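Local structure of hypothetical UPF0204 protein AF0625 (Archaeoglobus fulgidus, 1YQE) at residues A[138-143]-A[217-222]. The protein probably hydrolyses D-aminoacyl-tRNAs to free tRNA and D-amino acids, as a zinc-dependent deacylase that counters the toxicity of mischarged tRNA. Numbering follows the deposited sequence.
Sequences MEVTHH and NFAKYT. With POP (pyrophosphate 2-), chain B.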
loop_
_atom_site.group_PDB
_atom_site.type_symbol
_atom_site.label_atom_id
_atom_site.label_comp_id
_atom_site.label_asym_id
_atom_site.label_seq_id
_atom_site.Cartn_x
_atom_site.Cartn_y
_atom_site.Cartn_z
ATOM N N MET A 138 -6.481 6.768 1.083
ATOM C CA MET A 138 -6.096 5.377 1.144
ATOM C C MET A 138 -7.085 4.683 0.222
ATOM O O MET A 138 -8.119 5.257 -0.138
ATOM C CB MET A 138 -6.285 4.824 2.554
ATOM C CG MET A 138 -5.254 5.262 3.569
ATOM S SD MET A 138 -3.613 4.648 3.162
ATOM C CE MET A 138 -3.803 2.899 3.526
ATOM N N GLU A 139 -6.742 3.469 -0.183
ATOM C CA GLU A 139 -7.622 2.640 -0.990
ATOM C C GLU A 139 -7.680 1.361 -0.177
ATOM O O GLU A 139 -6.682 0.971 0.431
ATOM C CB GLU A 139 -7.022 2.326 -2.357
ATOM C CG GLU A 139 -7.234 3.375 -3.423
ATOM C CD GLU A 139 -6.686 2.928 -4.762
ATOM O OE1 GLU A 139 -7.163 1.894 -5.279
ATOM O OE2 GLU A 139 -5.778 3.600 -5.299
ATOM N N VAL A 140 -8.838 0.718 -0.131
ATOM C CA VAL A 140 -8.946 -0.528 0.610
ATOM C C VAL A 140 -8.126 -1.576 -0.130
ATOM O O VAL A 140 -7.668 -1.340 -1.251
ATOM C CB VAL A 140 -10.409 -1.010 0.686
ATOM C CG1 VAL A 140 -11.237 -0.029 1.501
ATOM C CG2 VAL A 140 -10.975 -1.154 -0.719
ATOM N N THR A 141 -7.926 -2.726 0.501
ATOM C CA THR A 141 -7.190 -3.814 -0.126
ATOM C C THR A 141 -8.026 -4.335 -1.289
ATOM O O THR A 141 -9.211 -4.607 -1.128
ATOM C CB THR A 141 -6.955 -4.964 0.866
ATOM O OG1 THR A 141 -6.073 -4.516 1.902
ATOM C CG2 THR A 141 -6.349 -6.167 0.169
ATOM N N HIS A 142 -7.412 -4.447 -2.459
ATOM C CA HIS A 142 -8.100 -4.946 -3.642
ATOM C C HIS A 142 -7.133 -5.159 -4.799
ATOM O O HIS A 142 -6.041 -4.592 -4.825
ATOM C CB HIS A 142 -9.191 -3.973 -4.084
ATOM C CG HIS A 142 -8.663 -2.677 -4.608
ATOM N ND1 HIS A 142 -8.957 -2.209 -5.870
ATOM C CD2 HIS A 142 -7.845 -1.755 -4.046
ATOM C CE1 HIS A 142 -8.339 -1.056 -6.064
ATOM N NE2 HIS A 142 -7.657 -0.759 -4.972
ATOM N N HIS A 143 -7.563 -5.984 -5.753
ATOM C CA HIS A 143 -6.796 -6.315 -6.946
ATOM C C HIS A 143 -5.495 -7.055 -6.682
ATOM O O HIS A 143 -4.998 -7.090 -5.556
ATOM C CB HIS A 143 -6.516 -5.043 -7.757
ATOM C CG HIS A 143 -7.734 -4.470 -8.417
ATOM N ND1 HIS A 143 -7.691 -3.354 -9.225
ATOM C CD2 HIS A 143 -9.031 -4.865 -8.393
ATOM C CE1 HIS A 143 -8.906 -3.087 -9.671
ATOM N NE2 HIS A 143 -9.737 -3.989 -9.182
ATOM N N ASN A 217 -7.099 -3.497 4.599
ATOM C CA ASN A 217 -8.345 -2.789 4.879
ATOM C C ASN A 217 -9.411 -3.426 4.005
ATOM O O ASN A 217 -9.187 -3.642 2.817
ATOM C CB ASN A 217 -8.225 -1.307 4.516
ATOM C CG ASN A 217 -7.754 -0.455 5.675
ATOM O OD1 ASN A 217 -8.352 -0.472 6.748
ATOM N ND2 ASN A 217 -6.688 0.315 5.459
ATOM N N PHE A 218 -10.566 -3.726 4.588
ATOM C CA PHE A 218 -11.632 -4.357 3.826
ATOM C C PHE A 218 -12.902 -3.509 3.766
ATOM O O PHE A 218 -13.500 -3.167 4.791
ATOM C CB PHE A 218 -11.912 -5.735 4.416
ATOM C CG PHE A 218 -10.699 -6.620 4.443
ATOM C CD1 PHE A 218 -10.109 -7.041 3.256
ATOM C CD2 PHE A 218 -10.111 -6.979 5.647
ATOM C CE1 PHE A 218 -8.942 -7.805 3.270
ATOM C CE2 PHE A 218 -8.944 -7.748 5.672
ATOM C CZ PHE A 218 -8.362 -8.157 4.486
ATOM N N ALA A 219 -13.300 -3.171 2.545
ATOM C CA ALA A 219 -14.479 -2.350 2.304
ATOM C C ALA A 219 -15.774 -3.065 2.646
ATOM O O ALA A 219 -15.826 -4.294 2.726
ATOM C CB ALA A 219 -14.515 -1.917 0.846
ATOM N N LYS A 220 -16.825 -2.277 2.839
ATOM C CA LYS A 220 -18.135 -2.819 3.154
ATOM C C LYS A 220 -18.605 -3.829 2.106
ATOM O O LYS A 220 -19.343 -4.756 2.437
ATOM C CB LYS A 220 -19.154 -1.675 3.286
ATOM C CG LYS A 220 -20.605 -2.117 3.231
ATOM C CD LYS A 220 -21.550 -1.022 3.710
ATOM C CE LYS A 220 -22.945 -1.208 3.124
ATOM N NZ LYS A 220 -23.436 -2.608 3.268
ATOM N N TYR A 221 -18.182 -3.674 0.852
ATOM C CA TYR A 221 -18.628 -4.617 -0.180
ATOM C C TYR A 221 -18.045 -6.023 -0.008
ATOM O O TYR A 221 -18.459 -6.964 -0.684
ATOM C CB TYR A 221 -18.348 -4.071 -1.599
ATOM C CG TYR A 221 -16.893 -3.955 -2.014
ATOM C CD1 TYR A 221 -16.131 -5.092 -2.283
ATOM C CD2 TYR A 221 -16.282 -2.704 -2.152
ATOM C CE1 TYR A 221 -14.799 -4.992 -2.679
ATOM C CE2 TYR A 221 -14.945 -2.594 -2.550
ATOM C CZ TYR A 221 -14.210 -3.744 -2.810
ATOM O OH TYR A 221 -12.888 -3.658 -3.197
ATOM N N THR A 222 -17.104 -6.171 0.921
ATOM C CA THR A 222 -16.490 -7.473 1.180
ATOM C C THR A 222 -17.096 -8.197 2.392
ATOM O O THR A 222 -16.817 -9.381 2.607
ATOM C CB THR A 222 -14.976 -7.330 1.457
ATOM O OG1 THR A 222 -14.785 -6.749 2.755
ATOM C CG2 THR A 222 -14.322 -6.442 0.414
HETATM P P1 POP B . -4.909 -0.648 -13.338
HETATM O O1 POP B . -5.847 0.106 -14.267
HETATM O O2 POP B . -3.514 -0.670 -13.972
HETATM O O3 POP B . -5.358 -2.089 -13.146
HETATM O O POP B . -4.733 0.128 -11.879
HETATM P P2 POP B . -5.882 0.143 -10.678
HETATM O O4 POP B . -7.165 -0.537 -11.074
HETATM O O5 POP B . -6.165 1.556 -10.287
HETATM O O6 POP B . -5.132 -0.581 -9.452
HETATM O O HOH W 1 -5.606 0.379 2.688
HETATM O O HOH W 2 -11.703 -4.301 0.486
HETATM O O HOH W 3 -11.432 -5.841 -2.340
#
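Thr141 meets Asn217 through two hydrogen bonds: its N-H donates to Asn217 O at 2.8 Å, and its hydroxyl OG1 accepts from Asn217 N at 3.1 Å, a nearly straight bond (165°). The chi1 of -67° sets OG1 anti to the carbonyl carbon, facing that amide, and OG1 is also hydrogen-bonded to His216 ND1. An alanine here would probably leave the amide of Asn217 and ND1 of His216 without the hydroxyl they share, while the bond from Thr141 N to Asn217 O would remain. Next to it, Val140 turns both methyls to Ala219: CG1 lies 3.8 Å from Ala219 CB and CG2 3.9 Å from the same atom. The tyrosine side chain of Tyr221 crosses Val140 obliquely, bringing OH to 3.8 Å from His142 CB. Three waters complete the join. One links Glu139 O to Asn217 ND2, another runs from Thr141 O to Ala219 N, and a third connects Thr141 O with the Tyr221 hydroxyl. The loop then leads to His143, whose ring edge faces the pyrophosphate at POP O4. In the fold, this loop leaves edge strand 135-138 of the mixed sheet and lies against the end of 212-218, the edge strand of the parallel sheet, thereby joining the two sheets, while Phe218 packs on Leu231 and Ala234 of helix 228-238.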